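Local coordinates for uncharacterized protein (Burkholderia cenocepacia, PDB 6ANS) that is of unknown function, belongs to the DUF1214 family and binds a sodium ion in the crystal, at residues A[43-47]-A[235-239]; A[105-109]-A[323-327]; A[116-121]-A[172-177]. All coordinates share one frame; numbering follows the deposited sequence.

Contact 1: A[43-47]-A[235-239]; sequences TLKRS and AQFVE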
loop_
_atom_site.group_PDB
_atom_site.type_symbol
_atom_site.label_atom_id
_atom_site.label_comp_id
_atom_site.label_asym_id
_atom_site.label_seq_id
_atom_site.Cartn_x
_atom_site.Cartn_y
_atom_site.Cartn_z
ATOM N N THR A 43 -2.757 -2.777 21.654
ATOM C CA THR A 43 -1.330 -2.952 21.414
ATOM C C THR A 43 -0.799 -1.830 20.536
ATOM O O THR A 43 0.261 -1.261 20.814
ATOM C CB THR A 43 -1.069 -4.318 20.783
ATOM O OG1 THR A 43 -1.567 -5.334 21.659
ATOM C CG2 THR A 43 0.446 -4.531 20.497
ATOM N N LEU A 44 -1.541 -1.480 19.492
ATOM C CA LEU A 44 -1.214 -0.297 18.702
ATOM C C LEU A 44 -1.075 0.934 19.585
ATOM O O LEU A 44 -0.093 1.681 19.486
ATOM C CB LEU A 44 -2.309 -0.068 17.671
ATOM C CG LEU A 44 -2.029 -0.793 16.384
ATOM C CD1 LEU A 44 -3.205 -0.648 15.433
ATOM C CD2 LEU A 44 -0.759 -0.134 15.851
ATOM N N LYS A 45 -2.054 1.151 20.467
ATOM C CA LYS A 45 -2.022 2.323 21.332
ATOM C C LYS A 45 -0.769 2.329 22.194
ATOM O O LYS A 45 -0.061 3.337 22.266
ATOM C CB LYS A 45 -3.288 2.371 22.199
ATOM C CG LYS A 45 -3.366 3.552 23.164
ATOM C CD LYS A 45 -4.830 3.774 23.625
ATOM C CE LYS A 45 -5.365 2.588 24.426
ATOM N NZ LYS A 45 -6.747 2.817 24.944
ATOM N N ARG A 46 -0.466 1.188 22.833
ATOM C CA ARG A 46 0.683 1.098 23.722
ATOM C C ARG A 46 1.994 1.369 22.988
ATOM O O ARG A 46 2.961 1.842 23.599
ATOM C CB ARG A 46 0.709 -0.281 24.375
ATOM C CG ARG A 46 1.636 -0.391 25.555
ATOM C CD ARG A 46 1.517 -1.747 26.240
ATOM N NE ARG A 46 2.013 -2.833 25.391
ATOM C CZ ARG A 46 1.306 -3.920 25.097
ATOM N NH1 ARG A 46 0.088 -4.072 25.612
ATOM N NH2 ARG A 46 1.818 -4.859 24.309
ATOM N N SER A 47 2.038 1.113 21.680
ATOM C CA SER A 47 3.222 1.434 20.883
ATOM C C SER A 47 3.573 2.916 20.923
ATOM O O SER A 47 4.730 3.265 20.685
ATOM C CB SER A 47 3.010 1.032 19.431
ATOM O OG SER A 47 2.944 -0.366 19.300
ATOM N N ALA A 235 0.068 -6.239 15.140
ATOM C CA ALA A 235 0.143 -5.253 16.220
ATOM C C ALA A 235 1.474 -5.340 16.942
ATOM O O ALA A 235 2.085 -4.314 17.262
ATOM C CB ALA A 235 -1.014 -5.444 17.221
ATOM N N GLN A 236 1.938 -6.563 17.215
ATOM C CA GLN A 236 3.201 -6.731 17.923
ATOM C C GLN A 236 4.392 -6.327 17.062
ATOM O O GLN A 236 5.423 -5.911 17.601
ATOM C CB GLN A 236 3.330 -8.175 18.420
ATOM C CG GLN A 236 2.530 -8.426 19.710
ATOM C CD GLN A 236 1.952 -9.823 19.783
ATOM O OE1 GLN A 236 2.392 -10.729 19.065
ATOM N NE2 GLN A 236 0.975 -10.019 20.679
ATOM N N PHE A 237 4.262 -6.431 15.734
ATOM C CA PHE A 237 5.289 -5.918 14.829
ATOM C C PHE A 237 5.493 -4.415 15.008
ATOM O O PHE A 237 6.633 -3.941 15.026
ATOM C CB PHE A 237 4.916 -6.242 13.380
ATOM C CG PHE A 237 5.954 -5.823 12.356
ATOM C CD1 PHE A 237 6.973 -6.702 11.974
ATOM C CD2 PHE A 237 5.895 -4.562 11.763
ATOM C CE1 PHE A 237 7.922 -6.324 11.016
ATOM C CE2 PHE A 237 6.841 -4.171 10.813
ATOM C CZ PHE A 237 7.860 -5.056 10.431
ATOM N N VAL A 238 4.404 -3.647 15.119
ATOM C CA VAL A 238 4.531 -2.199 15.308
ATOM C C VAL A 238 5.288 -1.897 16.593
ATOM O O VAL A 238 6.248 -1.113 16.609
ATOM C CB VAL A 238 3.147 -1.522 15.333
ATOM C CG1 VAL A 238 3.310 -0.048 15.684
ATOM C CG2 VAL A 238 2.453 -1.671 14.004
ATOM N N GLU A 239 4.871 -2.526 17.689
ATOM C CA GLU A 239 5.503 -2.252 18.976
ATOM C C GLU A 239 6.963 -2.678 18.977
ATOM O O GLU A 239 7.842 -1.911 19.392
ATOM C CB GLU A 239 4.750 -2.961 20.100
ATOM C CG GLU A 239 5.409 -2.788 21.470
ATOM C CD GLU A 239 4.443 -3.024 22.610
ATOM O OE1 GLU A 239 3.919 -4.158 22.684
ATOM O OE2 GLU A 239 4.236 -2.103 23.443
HETATM O O HOH W 1 0.035 -7.401 22.393
HETATM O O HOH W 2 5.438 0.134 23.841
#
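Arg46 meets Glu239 side-on in a salt bridge with two hydrogen bonds. NE of Arg46 gives to OE2 of Glu239 at 3.0 Å, and NH2 of Arg46 gives to OE1 of Glu239 at 2.7 Å. Each carboxylate oxygen uses its syn lone pair. The two planes are tilted by 26°, and the oxygens sit somewhat out of the guanidinium plane, yet each nitrogen still has its own oxygen. Arg46 reaches the acid because its chain bends at chi3 (68°). A water adds a further bond to Glu239: it donates to OE2 and also to the backbone O of Arg46.

Ser47 OG lies against the helix of Glu239, 3.2 Å from Glu239 CA, but its hydrogen bond goes back to its own segment. It donates to Thr43 O, which also accepts from Ser47 N. The two donors come to Thr43 O from opposite faces of the carbonyl plane. Thr43 OG1 is hydrogen-bonded to Asp39 O one helical turn earlier, and a second water joins it to Gln236 NE2.

Most of the remaining contact is apolar. Thr43 CG2 sits 3.7 Å from Ala235 CB, and Leu44 CD2 is 4.0 Å from Val238 CG2.

The contact joins the last part of helix 35-46 to the long helix 224-251. Helix 60-83 packs beside both, with Met74 against Leu44 and Leu73 against Val238. The second subunit also touches helix 35-46: its Trp37 NE1 is hydrogen-bonded to Leu44 O, and its Asp42 pairs with Lys45.

Contact 2: A[105-109]-A[323-327]; sequences DNPDN and ICVNK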
loop_
_atom_site.group_PDB
_atom_site.type_symbol
_atom_site.label_atom_id
_atom_site.label_comp_id
_atom_site.label_asym_id
_atom_site.label_seq_id
_atom_site.Cartn_x
_atom_site.Cartn_y
_atom_site.Cartn_z
ATOM N N ASP A 105 15.858 2.355 5.795
ATOM C CA ASP A 105 15.449 1.922 4.465
ATOM C C ASP A 105 16.363 2.536 3.418
ATOM O O ASP A 105 16.651 3.730 3.467
ATOM C CB ASP A 105 14.002 2.333 4.188
ATOM C CG ASP A 105 13.781 3.843 4.348
ATOM O OD1 ASP A 105 13.974 4.344 5.476
ATOM O OD2 ASP A 105 13.448 4.532 3.349
ATOM N N ASN A 106 16.858 1.702 2.503
ATOM C CA ASN A 106 17.743 2.173 1.447
ATOM C C ASN A 106 16.926 2.861 0.359
ATOM O O ASN A 106 16.185 2.187 -0.365
ATOM C CB ASN A 106 18.536 1.012 0.851
ATOM C CG ASN A 106 19.641 1.486 -0.084
ATOM O OD1 ASN A 106 19.626 2.626 -0.553
ATOM N ND2 ASN A 106 20.629 0.616 -0.326
ATOM N N PRO A 107 17.059 4.177 0.183
ATOM C CA PRO A 107 16.250 4.854 -0.848
ATOM C C PRO A 107 16.560 4.357 -2.254
ATOM O O PRO A 107 15.691 4.426 -3.124
ATOM C CB PRO A 107 16.619 6.336 -0.679
ATOM C CG PRO A 107 17.213 6.444 0.700
ATOM C CD PRO A 107 17.927 5.122 0.909
ATOM N N ASP A 108 17.744 3.794 -2.487
ATOM C CA ASP A 108 18.116 3.280 -3.802
ATOM C C ASP A 108 17.640 1.862 -4.045
ATOM O O ASP A 108 17.997 1.275 -5.074
ATOM C CB ASP A 108 19.631 3.338 -3.977
ATOM C CG ASP A 108 20.138 4.746 -3.956
ATOM O OD1 ASP A 108 19.462 5.612 -4.565
ATOM O OD2 ASP A 108 21.159 5.000 -3.294
ATOM N N ASN A 109 16.840 1.311 -3.142
ATOM C CA ASN A 109 16.364 -0.056 -3.248
ATOM C C ASN A 109 14.901 -0.093 -3.664
ATOM O O ASN A 109 14.088 0.717 -3.210
ATOM C CB ASN A 109 16.495 -0.793 -1.909
ATOM C CG ASN A 109 17.882 -1.340 -1.656
ATOM O OD1 ASN A 109 18.826 -1.039 -2.388
ATOM N ND2 ASN A 109 18.024 -2.138 -0.574
ATOM N N ILE A 323 18.566 13.542 0.029
ATOM C CA ILE A 323 18.928 13.038 1.349
ATOM C C ILE A 323 19.672 11.713 1.225
ATOM O O ILE A 323 19.902 11.015 2.223
ATOM C CB ILE A 323 17.684 12.927 2.255
ATOM C CG1 ILE A 323 16.595 12.048 1.623
ATOM C CG2 ILE A 323 17.123 14.345 2.538
ATOM C CD1 ILE A 323 16.678 10.570 1.996
ATOM N N CYS A 324 20.066 11.371 0.004
ATOM C CA CYS A 324 20.853 10.175 -0.270
ATOM C C CYS A 324 21.828 10.480 -1.402
ATOM O O CYS A 324 21.446 11.055 -2.423
ATOM C CB CYS A 324 19.975 8.982 -0.661
ATOM S SG CYS A 324 20.904 7.424 -0.757
ATOM N N VAL A 325 23.072 10.065 -1.220
ATOM C CA VAL A 325 24.139 10.210 -2.203
ATOM C C VAL A 325 24.786 8.844 -2.385
ATOM O O VAL A 325 25.018 8.132 -1.400
ATOM C CB VAL A 325 25.162 11.267 -1.741
ATOM C CG1 VAL A 325 26.482 11.030 -2.364
ATOM C CG2 VAL A 325 24.669 12.654 -2.116
ATOM N N ASN A 326 25.023 8.447 -3.639
ATOM C CA ASN A 326 25.570 7.107 -3.872
ATOM C C ASN A 326 26.709 7.079 -4.888
ATOM O O ASN A 326 27.165 8.124 -5.360
ATOM C CB ASN A 326 24.452 6.129 -4.280
ATOM C CG ASN A 326 23.838 6.445 -5.639
ATOM O OD1 ASN A 326 24.507 6.949 -6.536
ATOM N ND2 ASN A 326 22.557 6.119 -5.799
ATOM N N LYS A 327 27.167 5.868 -5.228
ATOM C CA LYS A 327 28.292 5.699 -6.138
ATOM C C LYS A 327 28.041 6.388 -7.481
ATOM O O LYS A 327 28.982 6.874 -8.116
ATOM C CB LYS A 327 28.565 4.206 -6.331
ATOM C CG LYS A 327 29.575 3.896 -7.415
ATOM C CD LYS A 327 30.038 2.451 -7.370
ATOM C CE LYS A 327 31.182 2.232 -8.364
ATOM N NZ LYS A 327 31.772 0.869 -8.286
HETATM O O HOH W 3 20.078 8.341 -3.975
#
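Pro107 sets its ring over the side chain of Cys324, with Pro107 CG 4.0 Å from Cys324 CB. The same ring carbon lies close to Cys324 SG, and it makes a looser apolar contact with Ile323 CD1. Beside the proline, Asp108 also faces the strand, and its OD2 is 3.5 Å from Cys324 SG. Asp108 OD2 accepts a hydrogen bond from Asn326 ND2 at 3.1 Å. That bond is nearly straight, at 172°. The amide nitrogen keeps the acceptor in its own plane but meets the carboxylate from above, 60° out of the carboxylate plane.

Asp108 OD2 has a second donor, Asn305 ND2 on the adjacent strand 303-309. Two asparagine amides therefore hold this oxygen, and they would probably favour the charged form of the acid. A water donates to Asp108 OD1 and, weakly, to the backbone O of Cys324.

The loop presents these groups through a type I beta turn from Asn106 to Asn109, closed by the bond from Asn109 N to Asn106 O. Within it Asn106 makes an Asx turn, its OD1 accepting from Asp108 N at 2.9 Å. The turn leads directly into strand 109-115.

Asn326 CG stands between its backbone N and carbonyl carbon (chi1 67°). From there ND2 faces the acid, while OD1 accepts from Ser329 N, so both ends of the amide are used. Strand 324-326 is one of the two outermost strands of an antiparallel sheet and is hydrogen-bonded to strand 303-309. Tyr318 and Gln307 also touch Pro107, whose side chain lies about 8 Å from the bound sodium ion.

Contact 3: A[116-121]-A[172-177]; sequences VDGRCE and LSATPR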
loop_
_atom_site.group_PDB
_atom_site.type_symbol
_atom_site.label_atom_id
_atom_site.label_comp_id
_atom_site.label_asym_id
_atom_site.label_seq_id
_atom_site.Cartn_x
_atom_site.Cartn_y
_atom_site.Cartn_z
ATOM N N VAL A 116 6.737 -16.983 3.162
ATOM C CA VAL A 116 6.844 -18.337 2.667
ATOM C C VAL A 116 6.796 -19.269 3.876
ATOM O O VAL A 116 6.907 -18.840 5.022
ATOM C CB VAL A 116 8.128 -18.537 1.830
ATOM C CG1 VAL A 116 8.099 -17.664 0.561
ATOM C CG2 VAL A 116 9.349 -18.184 2.655
ATOM N N ASP A 117 6.614 -20.554 3.597
ATOM C CA ASP A 117 6.665 -21.623 4.586
ATOM C C ASP A 117 7.902 -22.463 4.282
ATOM O O ASP A 117 7.974 -23.107 3.229
ATOM C CB ASP A 117 5.396 -22.474 4.509
ATOM C CG ASP A 117 5.314 -23.544 5.583
ATOM O OD1 ASP A 117 6.356 -23.978 6.116
ATOM O OD2 ASP A 117 4.177 -23.982 5.864
ATOM N N GLY A 118 8.851 -22.490 5.215
ATOM C CA GLY A 118 10.089 -23.222 4.978
ATOM C C GLY A 118 9.919 -24.716 4.763
ATOM O O GLY A 118 10.872 -25.382 4.337
ATOM N N ARG A 119 8.744 -25.259 5.041
ATOM C CA ARG A 119 8.503 -26.672 4.798
ATOM C C ARG A 119 8.010 -26.952 3.385
ATOM O O ARG A 119 7.845 -28.118 3.021
ATOM C CB ARG A 119 7.494 -27.202 5.817
ATOM C CG ARG A 119 7.950 -27.039 7.270
ATOM C CD ARG A 119 6.794 -27.260 8.224
ATOM N NE ARG A 119 5.715 -26.305 7.992
ATOM C CZ ARG A 119 4.565 -26.311 8.662
ATOM N NH1 ARG A 119 4.349 -27.230 9.597
ATOM N NH2 ARG A 119 3.626 -25.412 8.393
ATOM N N CYS A 120 7.775 -25.920 2.586
ATOM C CA CYS A 120 7.262 -26.048 1.232
ATOM C C CYS A 120 8.340 -25.602 0.249
ATOM O O CYS A 120 9.445 -25.226 0.644
ATOM C CB CYS A 120 5.966 -25.230 1.088
ATOM S SG CYS A 120 4.716 -25.686 2.359
ATOM N N GLU A 121 8.019 -25.635 -1.043
ATOM C CA GLU A 121 8.968 -25.212 -2.067
ATOM C C GLU A 121 8.341 -24.155 -2.971
ATOM O O GLU A 121 7.140 -24.203 -3.254
ATOM C CB GLU A 121 9.434 -26.412 -2.881
ATOM C CG GLU A 121 10.123 -27.480 -2.022
ATOM C CD GLU A 121 10.763 -28.567 -2.870
ATOM O OE1 GLU A 121 10.063 -29.120 -3.741
ATOM O OE2 GLU A 121 11.963 -28.850 -2.680
ATOM N N LEU A 172 13.251 -21.884 -4.042
ATOM C CA LEU A 172 13.398 -21.793 -2.603
ATOM C C LEU A 172 13.019 -23.156 -2.039
ATOM O O LEU A 172 11.920 -23.654 -2.306
ATOM C CB LEU A 172 12.487 -20.697 -2.045
ATOM C CG LEU A 172 12.907 -19.227 -2.040
ATOM C CD1 LEU A 172 13.525 -18.791 -3.336
ATOM C CD2 LEU A 172 11.673 -18.337 -1.698
ATOM N N SER A 173 13.916 -23.762 -1.273
ATOM C CA SER A 173 13.594 -25.071 -0.727
ATOM C C SER A 173 14.530 -25.394 0.426
ATOM O O SER A 173 15.697 -24.993 0.429
ATOM C CB SER A 173 13.694 -26.161 -1.801
ATOM O OG SER A 173 13.232 -27.397 -1.291
ATOM N N ALA A 174 14.005 -26.127 1.407
ATOM C CA ALA A 174 14.895 -26.704 2.401
ATOM C C ALA A 174 15.636 -27.910 1.841
ATOM O O ALA A 174 16.660 -28.312 2.400
ATOM C CB ALA A 174 14.115 -27.090 3.658
ATOM N N THR A 175 15.141 -28.484 0.751
ATOM C CA THR A 175 15.776 -29.598 0.073
ATOM C C THR A 175 16.726 -29.078 -1.003
ATOM O O THR A 175 16.336 -28.218 -1.797
ATOM C CB THR A 175 14.736 -30.518 -0.553
ATOM O OG1 THR A 175 13.838 -30.977 0.463
ATOM C CG2 THR A 175 15.406 -31.731 -1.180
ATOM N N PRO A 176 17.970 -29.549 -1.047
ATOM C CA PRO A 176 18.905 -29.057 -2.068
ATOM C C PRO A 176 18.406 -29.363 -3.475
ATOM O O PRO A 176 17.984 -30.482 -3.778
ATOM C CB PRO A 176 20.203 -29.807 -1.752
ATOM C CG PRO A 176 20.058 -30.243 -0.314
ATOM C CD PRO A 176 18.597 -30.511 -0.124
ATOM N N ARG A 177 18.473 -28.350 -4.335
ATOM C CA ARG A 177 18.095 -28.445 -5.742
ATOM C C ARG A 177 19.249 -27.947 -6.608
ATOM O O ARG A 177 20.104 -27.176 -6.162
ATOM C CB ARG A 177 16.825 -27.628 -6.062
ATOM C CG ARG A 177 15.551 -28.013 -5.275
ATOM C CD ARG A 177 15.106 -29.468 -5.506
ATOM N NE ARG A 177 13.984 -29.847 -4.637
ATOM C CZ ARG A 177 13.635 -31.104 -4.347
ATOM N NH1 ARG A 177 14.326 -32.129 -4.841
ATOM N NH2 ARG A 177 12.602 -31.341 -3.543
HETATM O O HOH W 4 11.193 -26.723 2.041
#
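Glu121 and Arg177 form a salt bridge in which two nitrogens grip a single oxygen. Arg177 NH2 is 2.7 Å from Glu121 OE2, and Arg177 NE is 3.0 Å from the same Glu121 OE2. The oxygen lies near the guanidinium plane, at its edge. The donors reach it on the syn side, 22° out of the carboxylate plane. The two flat groups are steeply turned, with planes 69° apart, which fits a grip on one oxygen and not on two. Glu121 CG stands opposite the carbonyl carbon (chi1 -60°), and the chain then runs out extended, carrying OE2 to Ser173 and Arg177. Ser173 OG also donates to Glu121 OE2; the modelled separation is very short, so its exact length is doubtful.

Ser173 OG in turn accepts from Thr175 N, which makes an ST turn at the end of strand 167-173. Thr175 CG2 lies over the centre of one face of the Arg177 guanidinium, 3.6 Å above its plane.

A water links the two backbones. It donates to Gly118 O and Cys120 O and accepts from Ala174 N at 2.9 Å. Asp117 OD1 takes the N-H of Arg119 in an Asx turn, and the Arg119 guanidinium pairs side-on with the Asp117 carboxylate.

Glu121 CA makes a CA-H...O contact with Leu172 O, at 3.3 Å. Ala174 CB rests on Gly118 O. The apolar end is Val116 CG1 against Leu172 CD2, 4.3 Å apart, with Tyr122 and Met184 touching both side chains.

Asp117 to Cys120 is a type I beta turn, connecting strand 109-115 of one sheet to strand 122-125 of the next. The contact ties this turn to the end of strand 167-173, the antiparallel neighbour of strand 122-125 in a mixed sheet.

Along the chain the segments come in the order 43-47, 105-109, 116-121, 172-177, 235-239 and 323-327. Contact 3 is nested within the loops closed by contact 1 and contact 2, while those two cross. The centres lie 28 to 32 Å apart, and no two contacts touch. Contact 2 lies across the chain's centre from both of the others. The chain holds two pairs of sheets with the same strand orders, 1-4-2-3 and 3-2-1-4, consistent with two similar halves. Contact 2 joins these halves, linking the sheet of strand 109-115 to that of strand 324-326. Contact 3 lies within the first half, and contact 1 in the helical layer.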